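Local coordinates for uncharacterized protein (Pseudomonas aeruginosa, PDB 4O5P) that is the type VI secretion effector Tle1, a phospholipase that probably hydrolyses membrane phospholipids through an alpha/beta-hydrolase-type catalytic domain, at residues N181-V184 against G190-E193; I473-A478 against S631-Q636; T477-A482 against A653-Q658. All coordinates share one frame; numbering follows the deposited sequence.

Interactions 2 and 3 are neighbours and interaction 1 stands apart. Helix 469-487 serves both of the former, which share T477 and A478: it meets helix 616-637 in interaction 2 and helix 649-657 in interaction 3, with centres about 10 Å apart. They touch directly, A482 CB lying 3.3 Å from Y634 N and L479 CD1 3.7 Å from R633 CZ. Interaction 1 lies on the opposite side of the chain's centre, its own centre about 46 Å and 44 Å from theirs. It leads through helix 195-219 to strand 225-236 of the central sheet, at whose end lies the probable nucleophile elbow of the hydrolase.

Interaction 1: residues N181-V184 against G190-E193; sequences NWTV and GLLE
L191 lies along the chain from T183 back to N181, and CB, CG and one methyl, CD2, each meet something there. CB lies 3.8 Å from T183 O and 4.0 Å from T183 CG2. CG, placed anti to the backbone N (chi1 173°), comes within 4.1 Å of N181 O, and the branch CD2 goes further, to 3.2 Å from that same N181 O. CD2 also touches the CB of N181. The backbone joins in where L191 N donates to T183 O, a 2.9 Å bond with an N-H...O angle of 150°. This bond lies next to the V184–G190 antiparallel, non-hydrogen-bonded pair of a small beta hairpin, the turn of chain between helix 168-178 and helix 195-219. W182 reaches across obliquely with the six-membered part of its indole: CE3 is 3.4 Å from L191 O, and CZ3 is 3.9 Å from G190 CA. Glycine suits this place because, with no side chain, its CA can lie close to the broad ring. The indole is held at its other end by NE1, which donates to L605 O, while E193, in the loop that leads on to helix 195-219, forms a salt bridge through OE1 with K198.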
loop_
_atom_site.group_PDB
_atom_site.type_symbol
_atom_site.label_atom_id
_atom_site.label_comp_id
_atom_site.label_asym_id
_atom_site.label_seq_id
_atom_site.Cartn_x
_atom_site.Cartn_y
_atom_site.Cartn_z
ATOM N N ASN A 181 -15.757 3.759 -12.952
ATOM C CA ASN A 181 -15.590 4.940 -13.813
ATOM C C ASN A 181 -15.719 6.305 -13.136
ATOM O O ASN A 181 -16.414 7.182 -13.653
ATOM C CB ASN A 181 -16.596 4.903 -14.970
ATOM C CG ASN A 181 -16.565 3.601 -15.726
ATOM O OD1 ASN A 181 -17.581 2.930 -15.858
ATOM N ND2 ASN A 181 -15.395 3.236 -16.230
ATOM N N TRP A 182 -15.076 6.498 -11.990
ATOM C CA TRP A 182 -15.258 7.757 -11.269
ATOM C C TRP A 182 -14.825 8.963 -12.098
ATOM O O TRP A 182 -13.713 8.995 -12.625
ATOM C CB TRP A 182 -14.534 7.759 -9.908
ATOM C CG TRP A 182 -14.476 9.130 -9.260
ATOM C CD1 TRP A 182 -13.356 9.895 -9.054
ATOM C CD2 TRP A 182 -15.580 9.897 -8.750
ATOM N NE1 TRP A 182 -13.697 11.084 -8.443
ATOM C CE2 TRP A 182 -15.053 11.113 -8.249
ATOM C CE3 TRP A 182 -16.959 9.678 -8.667
ATOM C CZ2 TRP A 182 -15.861 12.105 -7.677
ATOM C CZ3 TRP A 182 -17.761 10.663 -8.105
ATOM C CH2 TRP A 182 -17.207 11.864 -7.614
ATOM N N THR A 183 -15.732 9.930 -12.232
ATOM C CA THR A 183 -15.382 11.263 -12.716
ATOM C C THR A 183 -16.316 12.354 -12.177
ATOM O O THR A 183 -17.340 12.072 -11.539
ATOM C CB THR A 183 -15.346 11.354 -14.262
ATOM O OG1 THR A 183 -14.638 12.541 -14.645
ATOM C CG2 THR A 183 -16.765 11.391 -14.850
ATOM N N VAL A 184 -15.937 13.604 -12.435
ATOM C CA VAL A 184 -16.782 14.749 -12.142
ATOM C C VAL A 184 -16.963 15.513 -13.440
ATOM O O VAL A 184 -15.980 15.830 -14.108
ATOM C CB VAL A 184 -16.135 15.672 -11.104
ATOM C CG1 VAL A 184 -17.083 16.802 -10.736
ATOM C CG2 VAL A 184 -15.743 14.875 -9.864
ATOM N N GLY A 190 -20.916 14.402 -9.888
ATOM C CA GLY A 190 -20.309 13.105 -9.648
ATOM C C GLY A 190 -20.907 12.006 -10.510
ATOM O O GLY A 190 -22.118 11.977 -10.748
ATOM N N LEU A 191 -20.064 11.114 -11.016
ATOM C CA LEU A 191 -20.582 9.950 -11.714
ATOM C C LEU A 191 -20.393 8.727 -10.834
ATOM O O LEU A 191 -19.286 8.197 -10.722
ATOM C CB LEU A 191 -19.898 9.745 -13.066
ATOM C CG LEU A 191 -20.304 8.428 -13.736
ATOM C CD1 LEU A 191 -21.713 8.518 -14.322
ATOM C CD2 LEU A 191 -19.287 7.985 -14.778
ATOM N N LEU A 192 -21.472 8.282 -10.203
ATOM C CA LEU A 192 -21.362 7.175 -9.255
ATOM C C LEU A 192 -21.946 5.874 -9.805
ATOM O O LEU A 192 -23.104 5.825 -10.241
ATOM C CB LEU A 192 -22.022 7.539 -7.922
ATOM C CG LEU A 192 -21.665 6.626 -6.745
ATOM C CD1 LEU A 192 -20.150 6.622 -6.528
ATOM C CD2 LEU A 192 -22.400 7.058 -5.477
ATOM N N GLU A 193 -21.136 4.821 -9.788
ATOM C CA GLU A 193 -21.606 3.504 -10.193
ATOM C C GLU A 193 -21.428 2.502 -9.041
ATOM O O GLU A 193 -20.548 2.654 -8.194
ATOM C CB GLU A 193 -20.894 3.028 -11.467
ATOM C CG GLU A 193 -21.166 3.878 -12.719
ATOM C CD GLU A 193 -20.400 3.389 -13.951
ATOM O OE1 GLU A 193 -19.648 2.400 -13.835
ATOM O OE2 GLU A 193 -20.541 3.994 -15.037
#

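Interaction 2: residues I473-A478 against S631-Q636; sequences IRRETA and SARYHQ
The guanidinium groups of R475 and R633 meet with NH1 of R633 over one face of R475, 3.1 Å above the plane and displaced toward the rim. The two planes are 38° apart, so the groups lean against each other rather than lying flat, and the nearest atoms are R475 NH2 and R633 NH1 at 3.2 Å. Both are donors, so no hydrogen bond joins them. At the edge of the R633 group, in its plane, sits a water that accepts from R633 NH1 at 3.1 Å and donates to R475 O at 3.2 Å, tying the side chain of one helix to the backbone of the other.

The like charges are partly offset by a neighbour that accepts hydrogen bonds from both: Q463 OE1 takes one from R475 NH1 and one from R633 NH2, and Q463 NE2 in turn donates to E476. K465 adds another positive charge beside R475, and the carboxylate of E476, whose OE2 lies 5.7 Å from R633 NH1, would probably offset only part of the total. Long, flexible arginines suit the gap between the helices: R475 runs extended from CG to NE, whereas R633 bends at chi2 (85°) and runs past L479 to R475. Nearer the backbones, R633 CB approaches A478 O at 4.3 Å, the small alanine allowing 6.9 Å between the CA atoms of A478 and R633. Such a close arginine pair, joined by a shared amide oxygen and a bridging water, forms a polar margin to the helix–helix packing of 469-487 against 616-637 in the Tle1-like C-terminal domain.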
loop_
_atom_site.group_PDB
_atom_site.type_symbol
_atom_site.label_atom_id
_atom_site.label_comp_id
_atom_site.label_asym_id
_atom_site.label_seq_id
_atom_site.Cartn_x
_atom_site.Cartn_y
_atom_site.Cartn_z
ATOM N N ILE A 473 3.678 2.538 18.896
ATOM C CA ILE A 473 4.025 3.637 18.003
ATOM C C ILE A 473 4.582 4.837 18.775
ATOM O O ILE A 473 5.567 5.451 18.342
ATOM C CB ILE A 473 2.831 4.040 17.105
ATOM C CG1 ILE A 473 2.558 2.933 16.098
ATOM C CG2 ILE A 473 3.090 5.375 16.367
ATOM C CD1 ILE A 473 1.455 3.262 15.139
ATOM N N ARG A 474 3.959 5.179 19.900
ATOM C CA ARG A 474 4.460 6.275 20.729
ATOM C C ARG A 474 5.922 6.012 21.104
ATOM O O ARG A 474 6.808 6.862 20.885
ATOM C CB ARG A 474 3.610 6.433 22.009
ATOM C CG ARG A 474 4.228 7.396 23.030
ATOM C CD ARG A 474 3.477 7.524 24.362
ATOM N NE ARG A 474 4.126 8.564 25.178
ATOM C CZ ARG A 474 3.840 8.841 26.450
ATOM N NH1 ARG A 474 2.907 8.160 27.115
ATOM N NH2 ARG A 474 4.502 9.806 27.070
ATOM N N ARG A 475 6.180 4.820 21.633
ATOM C CA ARG A 475 7.518 4.508 22.134
ATOM C C ARG A 475 8.575 4.335 21.028
ATOM O O ARG A 475 9.698 4.818 21.162
ATOM C CB ARG A 475 7.468 3.291 23.085
ATOM C CG ARG A 475 8.795 3.039 23.826
ATOM C CD ARG A 475 8.678 1.938 24.891
ATOM N NE ARG A 475 9.924 1.791 25.642
ATOM C CZ ARG A 475 10.939 1.015 25.260
ATOM N NH1 ARG A 475 10.850 0.323 24.135
ATOM N NH2 ARG A 475 12.049 0.929 25.992
ATOM N N GLU A 476 8.209 3.692 19.918
ATOM C CA GLU A 476 9.141 3.515 18.802
ATOM C C GLU A 476 9.431 4.832 18.087
ATOM O O GLU A 476 10.552 5.055 17.591
ATOM C CB GLU A 476 8.615 2.445 17.827
ATOM C CG GLU A 476 8.698 1.050 18.435
ATOM C CD GLU A 476 10.132 0.680 18.776
ATOM O OE1 GLU A 476 11.051 1.061 17.992
ATOM O OE2 GLU A 476 10.340 -0.008 19.810
ATOM N N THR A 477 8.440 5.723 18.081
ATOM C CA THR A 477 8.633 7.047 17.479
ATOM C C THR A 477 9.646 7.747 18.342
ATOM O O THR A 477 10.561 8.387 17.822
ATOM C CB THR A 477 7.357 7.875 17.425
ATOM O OG1 THR A 477 6.381 7.189 16.623
ATOM C CG2 THR A 477 7.645 9.245 16.753
ATOM N N ALA A 478 9.483 7.593 19.659
ATOM C CA ALA A 478 10.431 8.175 20.616
ATOM C C ALA A 478 11.847 7.640 20.417
ATOM O O ALA A 478 12.814 8.394 20.528
ATOM C CB ALA A 478 9.965 7.938 22.046
ATOM N N SER A 631 13.850 12.992 23.795
ATOM C CA SER A 631 15.000 13.485 24.550
ATOM C C SER A 631 15.375 12.540 25.715
ATOM O O SER A 631 16.580 12.175 25.920
ATOM C CB SER A 631 14.685 14.889 25.068
ATOM O OG SER A 631 14.415 15.763 23.986
ATOM N N ALA A 632 14.383 12.133 26.469
ATOM C CA ALA A 632 14.585 11.191 27.566
ATOM C C ALA A 632 15.252 9.902 27.105
ATOM O O ALA A 632 16.247 9.524 27.640
ATOM C CB ALA A 632 13.293 10.924 28.338
ATOM N N ARG A 633 14.735 9.313 26.038
ATOM C CA ARG A 633 15.371 8.156 25.419
ATOM C C ARG A 633 16.768 8.399 24.888
ATOM O O ARG A 633 17.596 7.590 25.039
ATOM C CB ARG A 633 14.509 7.480 24.373
ATOM C CG ARG A 633 15.114 6.206 23.853
ATOM C CD ARG A 633 14.768 5.043 24.749
ATOM N NE ARG A 633 15.353 3.782 24.380
ATOM C CZ ARG A 633 14.717 2.722 23.900
ATOM N NH1 ARG A 633 13.425 2.721 23.683
ATOM N NH2 ARG A 633 15.414 1.642 23.642
ATOM N N TYR A 634 17.012 9.547 24.303
ATOM C CA TYR A 634 18.337 9.946 23.927
ATOM C C TYR A 634 19.324 9.707 25.031
ATOM O O TYR A 634 20.362 9.233 24.765
ATOM C CB TYR A 634 18.437 11.414 23.538
ATOM C CG TYR A 634 19.854 11.943 23.364
ATOM C CD1 TYR A 634 20.527 11.804 22.190
ATOM C CD2 TYR A 634 20.500 12.540 24.401
ATOM C CE1 TYR A 634 21.778 12.316 22.017
ATOM C CE2 TYR A 634 21.760 13.032 24.256
ATOM C CZ TYR A 634 22.410 12.909 23.063
ATOM O OH TYR A 634 23.625 13.407 22.963
ATOM N N HIS A 635 18.989 10.163 26.223
ATOM C CA HIS A 635 19.926 10.001 27.352
ATOM C C HIS A 635 20.214 8.562 27.807
ATOM O O HIS A 635 21.140 8.333 28.594
ATOM C CB HIS A 635 19.519 10.877 28.535
ATOM C CG HIS A 635 19.565 12.338 28.220
ATOM N ND1 HIS A 635 20.738 12.990 27.905
ATOM C CD2 HIS A 635 18.583 13.266 28.145
ATOM C CE1 HIS A 635 20.477 14.262 27.660
ATOM N NE2 HIS A 635 19.175 14.451 27.783
ATOM N N GLN A 636 19.443 7.597 27.318
ATOM C CA GLN A 636 19.740 6.203 27.598
ATOM C C GLN A 636 20.375 5.547 26.388
ATOM O O GLN A 636 20.953 4.467 26.486
ATOM C CB GLN A 636 18.476 5.468 28.031
ATOM C CG GLN A 636 18.356 5.421 29.555
ATOM C CD GLN A 636 16.942 5.599 30.044
ATOM O OE1 GLN A 636 15.985 5.441 29.280
ATOM N NE2 GLN A 636 16.797 5.927 31.330
HETATM O O HOH W 1 11.739 5.275 23.572
#

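Interaction 3: residues T477-A482 against A653-Q658; sequences TALITA and ALFDEQ
F655 projects from helix 649-657 and sets its ring against L479 and I480 of helix 469-487, a helix–helix packing contact in the Tle1-like C-terminal domain. The tight part is entirely apolar. At the end of the ring, CZ lies 3.8 Å from L479 CG and equally near L479 CD2. Along one flank, CE1 is 4.0 Å from I480 CG1. Both aliphatic chains approach obliquely, and the ring is broad enough to touch both neighbours, L479 at CZ and CE2 and I480 at CE1 and CD1, which suits a phenylalanine to the 7.7 Å between the CA atoms of I480 and F655. Its CG stands anti to the carbonyl carbon (chi1 -72°), directing the ring outward from its own helix to the other. The rings of H338, edge-to-face, and W483 add to the enclosure.

On the side turned from the ring contact, A653 and E657 are partly exposed, and E657 forms a salt bridge with R456; D656, though buried, pairs with R487. Helix 469-487 is buried on its other side too, where the threonine hydroxyl is satisfied within the helix: T481 OG1 donates to T477 O at 2.8 Å from above the carbonyl plane, while T481 N reaches the same oxygen from the opposite face.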
loop_
_atom_site.group_PDB
_atom_site.type_symbol
_atom_site.label_atom_id
_atom_site.label_comp_id
_atom_site.label_asym_id
_atom_site.label_seq_id
_atom_site.Cartn_x
_atom_site.Cartn_y
_atom_site.Cartn_z
ATOM N N THR A 477 8.440 5.723 18.081
ATOM C CA THR A 477 8.633 7.047 17.479
ATOM C C THR A 477 9.646 7.747 18.342
ATOM O O THR A 477 10.561 8.387 17.822
ATOM C CB THR A 477 7.357 7.875 17.425
ATOM O OG1 THR A 477 6.381 7.189 16.623
ATOM C CG2 THR A 477 7.645 9.245 16.753
ATOM N N ALA A 478 9.483 7.593 19.659
ATOM C CA ALA A 478 10.431 8.175 20.616
ATOM C C ALA A 478 11.847 7.640 20.417
ATOM O O ALA A 478 12.814 8.394 20.528
ATOM C CB ALA A 478 9.965 7.938 22.046
ATOM N N LEU A 479 11.973 6.343 20.148
ATOM C CA LEU A 479 13.297 5.733 19.944
ATOM C C LEU A 479 14.013 6.273 18.704
ATOM O O LEU A 479 15.188 6.690 18.765
ATOM C CB LEU A 479 13.185 4.203 19.897
ATOM C CG LEU A 479 14.425 3.374 19.558
ATOM C CD1 LEU A 479 15.594 3.723 20.485
ATOM C CD2 LEU A 479 14.080 1.873 19.645
ATOM N N ILE A 480 13.316 6.299 17.576
ATOM C CA ILE A 480 13.976 6.813 16.379
ATOM C C ILE A 480 14.226 8.334 16.489
ATOM O O ILE A 480 15.223 8.846 15.977
ATOM C CB ILE A 480 13.240 6.405 15.085
ATOM C CG1 ILE A 480 14.133 6.646 13.869
ATOM C CG2 ILE A 480 11.929 7.138 14.962
ATOM C CD1 ILE A 480 13.585 6.076 12.542
ATOM N N THR A 481 13.342 9.041 17.194
ATOM C CA THR A 481 13.595 10.453 17.500
ATOM C C THR A 481 14.902 10.587 18.288
ATOM O O THR A 481 15.762 11.407 17.946
ATOM C CB THR A 481 12.451 11.071 18.331
ATOM O OG1 THR A 481 11.245 11.100 17.550
ATOM C CG2 THR A 481 12.809 12.511 18.756
ATOM N N ALA A 482 15.042 9.782 19.346
ATOM C CA ALA A 482 16.268 9.767 20.148
ATOM C C ALA A 482 17.502 9.544 19.280
ATOM O O ALA A 482 18.504 10.231 19.450
ATOM C CB ALA A 482 16.190 8.705 21.249
ATOM N N ALA A 653 23.417 0.639 15.789
ATOM C CA ALA A 653 23.896 0.171 14.485
ATOM C C ALA A 653 22.753 -0.255 13.559
ATOM O O ALA A 653 22.837 -0.072 12.340
ATOM C CB ALA A 653 24.898 -0.955 14.641
ATOM N N LEU A 654 21.692 -0.825 14.124
ATOM C CA LEU A 654 20.511 -1.129 13.311
ATOM C C LEU A 654 19.938 0.148 12.710
ATOM O O LEU A 654 19.624 0.185 11.518
ATOM C CB LEU A 654 19.433 -1.811 14.139
ATOM C CG LEU A 654 18.208 -2.280 13.345
ATOM C CD1 LEU A 654 18.511 -3.597 12.627
ATOM C CD2 LEU A 654 16.990 -2.448 14.257
ATOM N N PHE A 655 19.793 1.196 13.522
ATOM C CA PHE A 655 19.271 2.456 12.953
ATOM C C PHE A 655 20.222 3.131 11.971
ATOM O O PHE A 655 19.774 3.737 10.979
ATOM C CB PHE A 655 18.832 3.443 14.045
ATOM C CG PHE A 655 17.568 3.023 14.740
ATOM C CD1 PHE A 655 16.330 3.283 14.168
ATOM C CD2 PHE A 655 17.617 2.350 15.947
ATOM C CE1 PHE A 655 15.156 2.891 14.793
ATOM C CE2 PHE A 655 16.440 1.944 16.584
ATOM C CZ PHE A 655 15.210 2.219 16.001
ATOM N N ASP A 656 21.523 3.047 12.257
ATOM C CA ASP A 656 22.558 3.547 11.341
ATOM C C ASP A 656 22.566 2.873 9.963
ATOM O O ASP A 656 22.562 3.556 8.944
ATOM C CB ASP A 656 23.940 3.355 11.959
ATOM C CG ASP A 656 24.296 4.410 12.988
ATOM O OD1 ASP A 656 23.433 5.213 13.414
ATOM O OD2 ASP A 656 25.475 4.414 13.395
ATOM N N GLU A 657 22.589 1.535 9.947
ATOM C CA GLU A 657 22.878 0.765 8.735
ATOM C C GLU A 657 21.721 -0.099 8.195
ATOM O O GLU A 657 21.857 -0.741 7.155
ATOM C CB GLU A 657 24.114 -0.130 8.954
ATOM C CG GLU A 657 25.401 0.639 9.271
ATOM C CD GLU A 657 26.614 -0.275 9.346
ATOM O OE1 GLU A 657 26.441 -1.501 9.519
ATOM O OE2 GLU A 657 27.746 0.233 9.216
ATOM N N GLN A 658 20.585 -0.123 8.886
ATOM C CA GLN A 658 19.449 -0.923 8.392
ATOM C C GLN A 658 18.174 -0.108 8.157
ATOM O O GLN A 658 17.515 -0.275 7.134
ATOM C CB GLN A 658 19.175 -2.101 9.325
ATOM C CG GLN A 658 19.900 -3.398 8.894
ATOM C CD GLN A 658 21.400 -3.393 9.155
ATOM O OE1 GLN A 658 21.868 -2.843 10.153
ATOM N NE2 GLN A 658 22.163 -4.021 8.258
#